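Local coordinates for cytochrome P450 (CYP102L1) (Mycobacterium phage Adler, PDB 6N6Q), which probably acts as a haem-thiolate monooxygenase, using iron-bound oxygen to oxidise an unidentified organic substrate, as expected for a phage-encoded cytochrome P450, at residues Phe223-Ala226 / Glu227-Ile231; Asn265-Ile268 / Gly269-Leu273; Gln303-Ala306 / Glu307-Met311. One frame throughout, in Å; residues are numbered along the deposited sequence.

Contact 1 (Phe223-Ala226 / Glu227-Ile231)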
ATOM      1  N   PHE A 223      -8.127 -23.805   0.716  1.00 46.72           N
ATOM      2  CA  PHE A 223      -6.815 -23.903   0.087  1.00 43.77           C
ATOM      3  C   PHE A 223      -5.875 -22.815   0.592  1.00 49.42           C
ATOM      4  O   PHE A 223      -4.680 -23.060   0.793  1.00 52.84           O
ATOM      5  CB  PHE A 223      -6.956 -23.829  -1.434  1.00 47.88           C
ATOM      6  CG  PHE A 223      -5.649 -23.911  -2.170  1.00 50.05           C
ATOM      7  CD1 PHE A 223      -5.034 -25.135  -2.381  1.00 43.67           C
ATOM      8  CD2 PHE A 223      -5.038 -22.767  -2.655  1.00 44.79           C
ATOM      9  CE1 PHE A 223      -3.830 -25.214  -3.059  1.00 52.10           C
ATOM     10  CE2 PHE A 223      -3.834 -22.840  -3.334  1.00 49.67           C
ATOM     11  CZ  PHE A 223      -3.229 -24.065  -3.536  1.00 43.47           C
ATOM     12  N   ILE A 224      -6.398 -21.606   0.805  1.00 51.00           N
ATOM     13  CA  ILE A 224      -5.576 -20.517   1.326  1.00 46.96           C
ATOM     14  C   ILE A 224      -5.166 -20.799   2.766  1.00 47.95           C
ATOM     15  O   ILE A 224      -3.999 -20.637   3.141  1.00 50.25           O
ATOM     16  CB  ILE A 224      -6.326 -19.179   1.203  1.00 48.61           C
ATOM     17  CG1 ILE A 224      -6.440 -18.763  -0.264  1.00 48.04           C
ATOM     18  CG2 ILE A 224      -5.635 -18.103   2.020  1.00 44.28           C
ATOM     19  CD1 ILE A 224      -7.350 -17.574  -0.485  1.00 46.48           C
ATOM     20  N   ARG A 225      -6.123 -21.225   3.597  1.00 49.08           N
ATOM     21  CA  ARG A 225      -5.820 -21.531   4.992  1.00 47.22           C
ATOM     22  C   ARG A 225      -4.853 -22.704   5.107  1.00 49.64           C
ATOM     23  O   ARG A 225      -3.993 -22.725   5.996  1.00 46.13           O
ATOM     24  CB  ARG A 225      -7.113 -21.827   5.754  1.00 46.86           C
ATOM     25  CG  ARG A 225      -6.912 -22.271   7.198  1.00 39.10           C
ATOM     26  CD  ARG A 225      -6.330 -21.148   8.038  1.00 44.25           C
ATOM     27  NE  ARG A 225      -7.121 -19.926   7.926  1.00 48.18           N
ATOM     28  CZ  ARG A 225      -6.849 -18.795   8.567  1.00 48.12           C
ATOM     29  NH1 ARG A 225      -5.800 -18.723   9.377  1.00 47.00           N
ATOM     30  NH2 ARG A 225      -7.627 -17.735   8.400  1.00 42.49           N
ATOM     31  N   ALA A 226      -4.978 -23.692   4.218  1.00 46.91           N
ATOM     32  CA  ALA A 226      -4.092 -24.849   4.280  1.00 46.51           C
ATOM     33  C   ALA A 226      -2.667 -24.487   3.886  1.00 47.15           C
ATOM     34  O   ALA A 226      -1.713 -25.038   4.446  1.00 50.79           O
ATOM     35  CB  ALA A 226      -4.623 -25.969   3.387  1.00 43.60           C
ATOM     36  N   GLU A 227      -2.500 -23.567   2.935  1.00 46.24           N
ATOM     37  CA  GLU A 227      -1.158 -23.197   2.503  1.00 47.85           C
ATOM     38  C   GLU A 227      -0.437 -22.377   3.565  1.00 51.31           C
ATOM     39  O   GLU A 227       0.763 -22.571   3.795  1.00 54.87           O
ATOM     40  CB  GLU A 227      -1.219 -22.433   1.182  1.00 51.85           C
ATOM     41  CG  GLU A 227       0.139 -21.999   0.656  1.00 60.34           C
ATOM     42  CD  GLU A 227       0.410 -22.506  -0.747  1.00 69.35           C
ATOM     43  OE1 GLU A 227      -0.278 -23.457  -1.179  1.00 66.54           O
ATOM     44  OE2 GLU A 227       1.310 -21.951  -1.416  1.00 60.43           O
ATOM     45  N   VAL A 228      -1.144 -21.454   4.226  1.00 52.24           N
ATOM     46  CA  VAL A 228      -0.495 -20.659   5.264  1.00 52.51           C
ATOM     47  C   VAL A 228      -0.222 -21.509   6.498  1.00 49.29           C
ATOM     48  O   VAL A 228       0.765 -21.281   7.207  1.00 50.21           O
ATOM     49  CB  VAL A 228      -1.326 -19.406   5.609  1.00 48.42           C
ATOM     50  CG1 VAL A 228      -1.359 -18.447   4.429  1.00 45.46           C
ATOM     51  CG2 VAL A 228      -2.736 -19.785   6.028  1.00 50.21           C
ATOM     52  N   ASP A 229      -1.073 -22.499   6.776  1.00 53.90           N
ATOM     53  CA  ASP A 229      -0.786 -23.428   7.865  1.00 50.79           C
ATOM     54  C   ASP A 229       0.472 -24.234   7.575  1.00 54.63           C
ATOM     55  O   ASP A 229       1.274 -24.496   8.481  1.00 53.99           O
ATOM     56  CB  ASP A 229      -1.975 -24.360   8.099  1.00 48.67           C
ATOM     57  CG  ASP A 229      -3.129 -23.674   8.804  1.00 63.03           C
ATOM     58  OD1 ASP A 229      -2.885 -22.690   9.534  1.00 62.64           O
ATOM     59  OD2 ASP A 229      -4.282 -24.125   8.634  1.00 64.79           O
ATOM     60  N   LYS A 230       0.663 -24.636   6.317  1.00 50.16           N
ATOM     61  CA  LYS A 230       1.867 -25.376   5.956  1.00 53.55           C
ATOM     62  C   LYS A 230       3.113 -24.515   6.125  1.00 51.64           C
ATOM     63  O   LYS A 230       4.159 -25.007   6.562  1.00 55.75           O
ATOM     64  CB  LYS A 230       1.756 -25.896   4.521  1.00 46.05           C
ATOM     65  CG  LYS A 230       2.848 -26.884   4.137  1.00 60.51           C
ATOM     66  CD  LYS A 230       2.501 -27.635   2.859  1.00 70.48           C
ATOM     67  CE  LYS A 230       3.521 -28.729   2.568  1.00 77.64           C
ATOM     68  NZ  LYS A 230       3.133 -29.562   1.394  1.00 83.65           N
ATOM     69  N   ILE A 231       3.017 -23.226   5.794  1.00 50.81           N
ATOM     70  CA  ILE A 231       4.139 -22.317   6.013  1.00 54.07           C
ATOM     71  C   ILE A 231       4.435 -22.191   7.502  1.00 55.32           C
ATOM     72  O   ILE A 231       5.597 -22.087   7.916  1.00 54.01           O
ATOM     73  CB  ILE A 231       3.848 -20.950   5.367  1.00 46.06           C
ATOM     74  CG1 ILE A 231       3.667 -21.109   3.856  1.00 49.37           C
ATOM     75  CG2 ILE A 231       4.959 -19.958   5.671  1.00 42.92           C
ATOM     76  CD1 ILE A 231       3.329 -19.822   3.137  1.00 49.74           C
TER
HETATM   77  O   HOH W   1      -3.618 -20.129   9.859  1.00 49.36           O
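Arg-225 and Asp-229, one helical turn apart, cross obliquely on one flank of the helix, their guanidinium and carboxylate planes 44° apart. Contact is made by the aliphatic part of the arginine: CG of Arg-225 lies 3.5 Å from OD2 of Asp-229. Bends at chi2 (66°) and chi3 lead the guanidinium away from the carboxylate, towards the neighbouring helix, so that NH1 of Arg-225 is 4.9 Å from OD1 of Asp-229, too far for a direct salt bridge. Water 1 fills this interval. It accepts from NH1 of Arg-225 at 2.6 Å, in the plane of the guanidinium, and donates to OD1 of Asp-229 at 2.7 Å. The carboxylate lies with its flat side over the main chain, with CG of Asp-229 3.1 Å from O of Arg-225; that carbonyl is also the acceptor for N of Asp-229.

On another flank Phe-223 and Glu-227 extend alongside each other in a common direction. CZ of the ring reaches OE1 of Glu-227 at 3.8 Å, an oblique approach with the ring and carboxylate planes 55° apart. Val-228 sets CG2 3.2 Å from O of Arg-225.

These flanks face different neighbours of helix 212-237. Arg-225 hydrogen-bonds through NH1 to O of Asn-266 and through NH2 to OD1 of Asn-270, while OD1 of Asp-229 takes ND2 of Asn-265, all on helix 265-296. On the other flank Phe-223 packs on Pro-183 and Glu-227 on Phe-184, both of helix 183-196.

Contact 2 (Asn265-Ile268 / Gly269-Leu273); sequences NNNI and GNQIL
Asn-267 and Gln-271 meet through complementary torsions: CG of Asn-267 stands opposite its own backbone N (chi1 -172°), which sends the amide forward along the helix, while chi1 of -52° sends CG of Gln-271 back towards the preceding turn and the bend at chi2 swings its amide across to Asn-267. The outcome is a side-chain hydrogen bond between positions i and i+4, from NE2 of Gln-271 to OD1 of Asn-267, 2.9 Å long and nearly straight at the hydrogen (167°). The acceptor lies in the plane of the glutamine amide, whereas the donor is tilted from the plane of the asparagine carbonyl, so the two amides are turned against each other instead of lying coplanar. The same chi1 brings CG of Gln-271 to 3.2 Å from O of Asn-267, the carbonyl that accepts the backbone N of Gln-271. OE1 of Gln-271 accepts from N of Met-96, so both ends of this buried amide are engaged and its rotation is fixed.

The Asn-270 side chain lies against the preceding turn, CG 3.3 Å from O of Asn-266. It passes the Asn-266 side chain at a slant, the amide planes nearly perpendicular, with ND2 of Asn-266 3.5 Å from ND2 of Asn-270. No bond joins these two donors; ND2 of Asn-270 bonds to OD1 of Asp-94. A loose apolar touch, CG2 of Ile-268 to CD1 of Ile-272 at 4.4 Å, runs along another face.

This is the first part of helix 265-296, the long I-helix of the P450 fold, with the Gln-271 side chain about 6 Å from the haem. Ile-268 packs on Ile-232 of helix 212-237 and on Met-251 and Leu-252 of helix 247-253, while Asn-267 and Gln-271 touch Asn-105 and Ala-109, respectively, of helix 104-113.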
ATOM      1  N   ASN A 265      -2.664 -19.854  16.046  1.00 51.38           N
ATOM      2  CA  ASN A 265      -2.335 -20.272  14.686  1.00 51.02           C
ATOM      3  C   ASN A 265      -3.219 -19.578  13.658  1.00 49.99           C
ATOM      4  O   ASN A 265      -2.735 -19.144  12.605  1.00 48.87           O
ATOM      5  CB  ASN A 265      -2.458 -21.789  14.561  1.00 50.85           C
ATOM      6  CG  ASN A 265      -2.033 -22.296  13.197  1.00 64.71           C
ATOM      7  OD1 ASN A 265      -0.841 -22.410  12.911  1.00 71.43           O
ATOM      8  ND2 ASN A 265      -3.008 -22.608  12.349  1.00 58.12           N
ATOM      9  N   ASN A 266      -4.519 -19.461  13.943  1.00 53.54           N
ATOM     10  CA  ASN A 266      -5.431 -18.842  12.988  1.00 47.32           C
ATOM     11  C   ASN A 266      -5.083 -17.376  12.760  1.00 46.61           C
ATOM     12  O   ASN A 266      -5.178 -16.875  11.634  1.00 42.57           O
ATOM     13  CB  ASN A 266      -6.875 -18.981  13.473  1.00 36.82           C
ATOM     14  CG  ASN A 266      -7.883 -18.484  12.454  1.00 41.99           C
ATOM     15  OD1 ASN A 266      -8.215 -19.188  11.500  1.00 45.89           O
ATOM     16  ND2 ASN A 266      -8.376 -17.267  12.652  1.00 42.09           N
ATOM     17  N   ASN A 267      -4.669 -16.672  13.816  1.00 43.61           N
ATOM     18  CA  ASN A 267      -4.344 -15.258  13.669  1.00 48.44           C
ATOM     19  C   ASN A 267      -3.021 -15.066  12.937  1.00 46.52           C
ATOM     20  O   ASN A 267      -2.868 -14.113  12.164  1.00 48.27           O
ATOM     21  CB  ASN A 267      -4.307 -14.581  15.039  1.00 45.25           C
ATOM     22  CG  ASN A 267      -4.171 -13.077  14.937  1.00 50.19           C
ATOM     23  OD1 ASN A 267      -3.063 -12.541  14.927  1.00 53.08           O
ATOM     24  ND2 ASN A 267      -5.302 -12.386  14.858  1.00 55.72           N
ATOM     25  N   ILE A 268      -2.051 -15.954  13.174  1.00 45.47           N
ATOM     26  CA  ILE A 268      -0.785 -15.885  12.448  1.00 45.64           C
ATOM     27  C   ILE A 268      -1.031 -16.012  10.950  1.00 45.82           C
ATOM     28  O   ILE A 268      -0.473 -15.260  10.142  1.00 40.67           O
ATOM     29  CB  ILE A 268       0.189 -16.965  12.953  1.00 48.14           C
ATOM     30  CG1 ILE A 268       0.581 -16.697  14.407  1.00 42.93           C
ATOM     31  CG2 ILE A 268       1.431 -17.022  12.074  1.00 40.33           C
ATOM     32  CD1 ILE A 268       1.510 -17.740  14.987  1.00 44.37           C
ATOM     33  N   GLY A 269      -1.880 -16.966  10.560  1.00 44.76           N
ATOM     34  CA  GLY A 269      -2.261 -17.080   9.164  1.00 46.27           C
ATOM     35  C   GLY A 269      -2.947 -15.839   8.634  1.00 45.44           C
ATOM     36  O   GLY A 269      -2.844 -15.527   7.445  1.00 47.02           O
ATOM     37  N   ASN A 270      -3.652 -15.109   9.504  1.00 47.69           N
ATOM     38  CA  ASN A 270      -4.283 -13.863   9.082  1.00 40.70           C
ATOM     39  C   ASN A 270      -3.249 -12.767   8.859  1.00 42.21           C
ATOM     40  O   ASN A 270      -3.375 -11.971   7.922  1.00 40.82           O
ATOM     41  CB  ASN A 270      -5.320 -13.419  10.112  1.00 40.18           C
ATOM     42  CG  ASN A 270      -6.567 -14.280  10.092  1.00 44.96           C
ATOM     43  OD1 ASN A 270      -6.836 -14.979   9.116  1.00 45.23           O
ATOM     44  ND2 ASN A 270      -7.340 -14.228  11.170  1.00 43.86           N
ATOM     45  N   GLN A 271      -2.220 -12.709   9.708  1.00 43.89           N
ATOM     46  CA  GLN A 271      -1.188 -11.691   9.535  1.00 44.87           C
ATOM     47  C   GLN A 271      -0.411 -11.909   8.243  1.00 49.44           C
ATOM     48  O   GLN A 271      -0.088 -10.945   7.538  1.00 49.53           O
ATOM     49  CB  GLN A 271      -0.242 -11.685  10.735  1.00 47.01           C
ATOM     50  CG  GLN A 271      -0.923 -11.589  12.094  1.00 38.79           C
ATOM     51  CD  GLN A 271      -1.672 -10.285  12.302  1.00 45.21           C
ATOM     52  OE1 GLN A 271      -1.539  -9.341  11.522  1.00 45.75           O
ATOM     53  NE2 GLN A 271      -2.468 -10.229  13.363  1.00 46.47           N
ATOM     54  N   ILE A 272      -0.103 -13.166   7.918  1.00 45.18           N
ATOM     55  CA  ILE A 272       0.570 -13.470   6.657  1.00 45.40           C
ATOM     56  C   ILE A 272      -0.275 -12.996   5.482  1.00 49.22           C
ATOM     57  O   ILE A 272       0.223 -12.340   4.559  1.00 47.85           O
ATOM     58  CB  ILE A 272       0.878 -14.974   6.562  1.00 50.80           C
ATOM     59  CG1 ILE A 272       1.921 -15.375   7.609  1.00 50.25           C
ATOM     60  CG2 ILE A 272       1.344 -15.337   5.159  1.00 41.02           C
ATOM     61  CD1 ILE A 272       2.164 -16.868   7.688  1.00 48.23           C
ATOM     62  N   LEU A 273      -1.571 -13.321   5.501  1.00 46.02           N
ATOM     63  CA  LEU A 273      -2.471 -12.832   4.463  1.00 47.40           C
ATOM     64  C   LEU A 273      -2.543 -11.313   4.471  1.00 44.57           C
ATOM     65  O   LEU A 273      -2.628 -10.682   3.412  1.00 46.31           O
ATOM     66  CB  LEU A 273      -3.866 -13.429   4.645  1.00 50.00           C
ATOM     67  CG  LEU A 273      -4.052 -14.908   4.309  1.00 51.61           C
ATOM     68  CD1 LEU A 273      -5.508 -15.305   4.494  1.00 51.84           C
ATOM     69  CD2 LEU A 273      -3.591 -15.192   2.888  1.00 46.17           C
TER

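Contact 3 (Gln303-Ala306 / Glu307-Met311)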
ATOM      1  N   GLN A 303      17.816  14.115 -12.816  1.00 49.63           N
ATOM      2  CA  GLN A 303      18.343  14.386 -11.483  1.00 53.05           C
ATOM      3  C   GLN A 303      18.363  13.126 -10.626  1.00 59.87           C
ATOM      4  O   GLN A 303      19.281  12.930  -9.820  1.00 58.62           O
ATOM      5  CB  GLN A 303      17.526  15.490 -10.811  1.00 46.15           C
ATOM      6  CG  GLN A 303      18.096  15.956  -9.484  1.00 61.49           C
ATOM      7  CD  GLN A 303      17.463  17.242  -8.986  1.00 73.27           C
ATOM      8  OE1 GLN A 303      16.678  17.878  -9.692  1.00 69.31           O
ATOM      9  NE2 GLN A 303      17.805  17.634  -7.762  1.00 67.76           N
ATOM     10  N   ALA A 304      17.366  12.254 -10.790  1.00 62.89           N
ATOM     11  CA  ALA A 304      17.355  11.004 -10.037  1.00 55.86           C
ATOM     12  C   ALA A 304      18.398  10.029 -10.571  1.00 56.87           C
ATOM     13  O   ALA A 304      19.100   9.373  -9.792  1.00 50.46           O
ATOM     14  CB  ALA A 304      15.961  10.378 -10.075  1.00 50.66           C
ATOM     15  N   ARG A 305      18.517   9.925 -11.898  1.00 52.70           N
ATOM     16  CA  ARG A 305      19.524   9.042 -12.476  1.00 54.88           C
ATOM     17  C   ARG A 305      20.934   9.506 -12.134  1.00 56.51           C
ATOM     18  O   ARG A 305      21.853   8.684 -12.051  1.00 55.20           O
ATOM     19  CB  ARG A 305      19.344   8.954 -13.992  1.00 54.30           C
ATOM     20  CG  ARG A 305      19.854   7.663 -14.606  1.00 60.18           C
ATOM     21  CD  ARG A 305      19.556   7.596 -16.097  1.00 62.91           C
ATOM     22  NE  ARG A 305      18.132   7.747 -16.388  1.00 71.26           N
ATOM     23  CZ  ARG A 305      17.253   6.749 -16.375  1.00 57.66           C
ATOM     24  NH1 ARG A 305      17.648   5.519 -16.078  1.00 61.31           N
ATOM     25  NH2 ARG A 305      15.977   6.981 -16.656  1.00 57.02           N
ATOM     26  N   ALA A 306      21.124  10.811 -11.926  1.00 57.34           N
ATOM     27  CA  ALA A 306      22.436  11.306 -11.522  1.00 59.76           C
ATOM     28  C   ALA A 306      22.734  10.979 -10.065  1.00 57.49           C
ATOM     29  O   ALA A 306      23.896  10.759  -9.705  1.00 54.16           O
ATOM     30  CB  ALA A 306      22.528  12.814 -11.756  1.00 43.23           C
ATOM     31  N   GLU A 307      21.704  10.941  -9.216  1.00 56.39           N
ATOM     32  CA  GLU A 307      21.919  10.625  -7.808  1.00 54.62           C
ATOM     33  C   GLU A 307      22.269   9.155  -7.620  1.00 56.64           C
ATOM     34  O   GLU A 307      23.092   8.811  -6.762  1.00 51.59           O
ATOM     35  CB  GLU A 307      20.681  10.989  -6.993  1.00 51.37           C
ATOM     36  CG  GLU A 307      20.901  10.975  -5.489  1.00 51.89           C
ATOM     37  CD  GLU A 307      19.622  11.222  -4.711  1.00 66.74           C
ATOM     38  OE1 GLU A 307      18.621  10.519  -4.971  1.00 65.05           O
ATOM     39  OE2 GLU A 307      19.615  12.125  -3.846  1.00 69.82           O
ATOM     40  N   VAL A 308      21.658   8.269  -8.410  1.00 55.42           N
ATOM     41  CA  VAL A 308      21.968   6.849  -8.304  1.00 57.94           C
ATOM     42  C   VAL A 308      23.244   6.485  -9.053  1.00 60.44           C
ATOM     43  O   VAL A 308      23.866   5.462  -8.739  1.00 55.76           O
ATOM     44  CB  VAL A 308      20.793   5.990  -8.801  1.00 59.03           C
ATOM     45  CG1 VAL A 308      19.526   6.327  -8.025  1.00 54.78           C
ATOM     46  CG2 VAL A 308      20.574   6.184 -10.294  1.00 55.97           C
ATOM     47  N   ASP A 309      23.653   7.293 -10.036  1.00 61.03           N
ATOM     48  CA  ASP A 309      24.940   7.064 -10.684  1.00 59.95           C
ATOM     49  C   ASP A 309      26.089   7.451  -9.763  1.00 50.85           C
ATOM     50  O   ASP A 309      27.121   6.769  -9.727  1.00 56.43           O
ATOM     51  CB  ASP A 309      25.023   7.843 -11.998  1.00 54.41           C
ATOM     52  CG  ASP A 309      24.207   7.205 -13.107  1.00 63.15           C
ATOM     53  OD1 ASP A 309      23.562   6.165 -12.854  1.00 61.10           O
ATOM     54  OD2 ASP A 309      24.209   7.748 -14.233  1.00 58.39           O
ATOM     55  N   ALA A 310      25.925   8.535  -9.003  1.00 45.89           N
ATOM     56  CA  ALA A 310      26.979   8.969  -8.094  1.00 53.25           C
ATOM     57  C   ALA A 310      27.135   8.018  -6.914  1.00 50.21           C
ATOM     58  O   ALA A 310      28.235   7.890  -6.367  1.00 54.48           O
ATOM     59  CB  ALA A 310      26.696  10.387  -7.598  1.00 46.85           C
ATOM     60  N   MET A 311      26.055   7.350  -6.507  1.00 50.60           N
ATOM     61  CA  MET A 311      26.143   6.424  -5.384  1.00 51.15           C
ATOM     62  C   MET A 311      26.822   5.119  -5.784  1.00 52.78           C
ATOM     63  O   MET A 311      27.675   4.610  -5.050  1.00 52.99           O
ATOM     64  CB  MET A 311      24.749   6.154  -4.818  1.00 53.81           C
ATOM     65  CG  MET A 311      24.737   5.264  -3.585  1.00 56.71           C
ATOM     66  SD  MET A 311      25.453   6.046  -2.128  1.00 63.90           S
ATOM     67  CE  MET A 311      24.313   7.404  -1.881  1.00 49.03           C
TER
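Asp-309 folds back over the carbonyl of Arg-305, one turn earlier, and can be followed atom by atom. Its CB already lies 3.3 Å from O of Arg-305. From there chi1 of -75° keeps CG beside the backbone N of Asp-309, and CG comes to 3.0 Å from the same O of Arg-305. At the tip, OD1 of Asp-309 is 3.1 Å and OD2 3.3 Å from O of Arg-305. Distances this even over CG and both oxygens show that the carbonyl oxygen sits over the flat side of the carboxylate, close to a line rising from its carbon. Oxygen against oxygen offers no bond here. The same carbonyl is engaged by N of Asp-309, whose hydrogen bond of 3.0 Å reaches it from above the carbonyl plane.

The negative tip is balanced from outside the turn: OD1 forms salt bridges with NH2 of Arg-470 and NH2 of Arg-315, two positive partners that would probably favour the ionised form. Arg-305 makes no direct salt bridge with it, its NE lying 6.4 Å from OD2 of Asp-309; NH1 of Arg-305 makes weak bonds to O of Leu-437 and O of Phe-440.

Glu-307 leads in another direction. Its extended chain carries the carboxylate away from the preceding turn to the start of helix 329-341, where OE2 accepts N of Tyr-330 and OE1 accepts N of Leu-331. Val-308 meanwhile puts CG1 3.5 Å from O of Ala-304.

Helix 298-311, the J helix by its order in the fold, packs against two helices: Ala-304 and Val-308 rest on Leu-437 and Ala-434, respectively, of helix 422-439, and Ala-304 also meets Tyr-330 of helix 329-341.

Along the chain the three contacts come in series, on helices 212-237, 265-296 and 298-311, all in the cytochrome P450 fold. Contacts 1 and 2 adjoin, their centres 10 Å apart; besides the polar links between them, CG2 of Ile-224 packs 3.7 Å from CD2 of Leu-273. Together they belong to the packing of the G-helix on the I-helix, the latter passing close to the haem. Contact 3 lies on the next helix in sequence, yet its centre is about 40 Å from that of contact 2, on the opposite side of the chain's centre, and about 43 Å from that of contact 1. The long helix 265-296 thus spans the protein between the two regions.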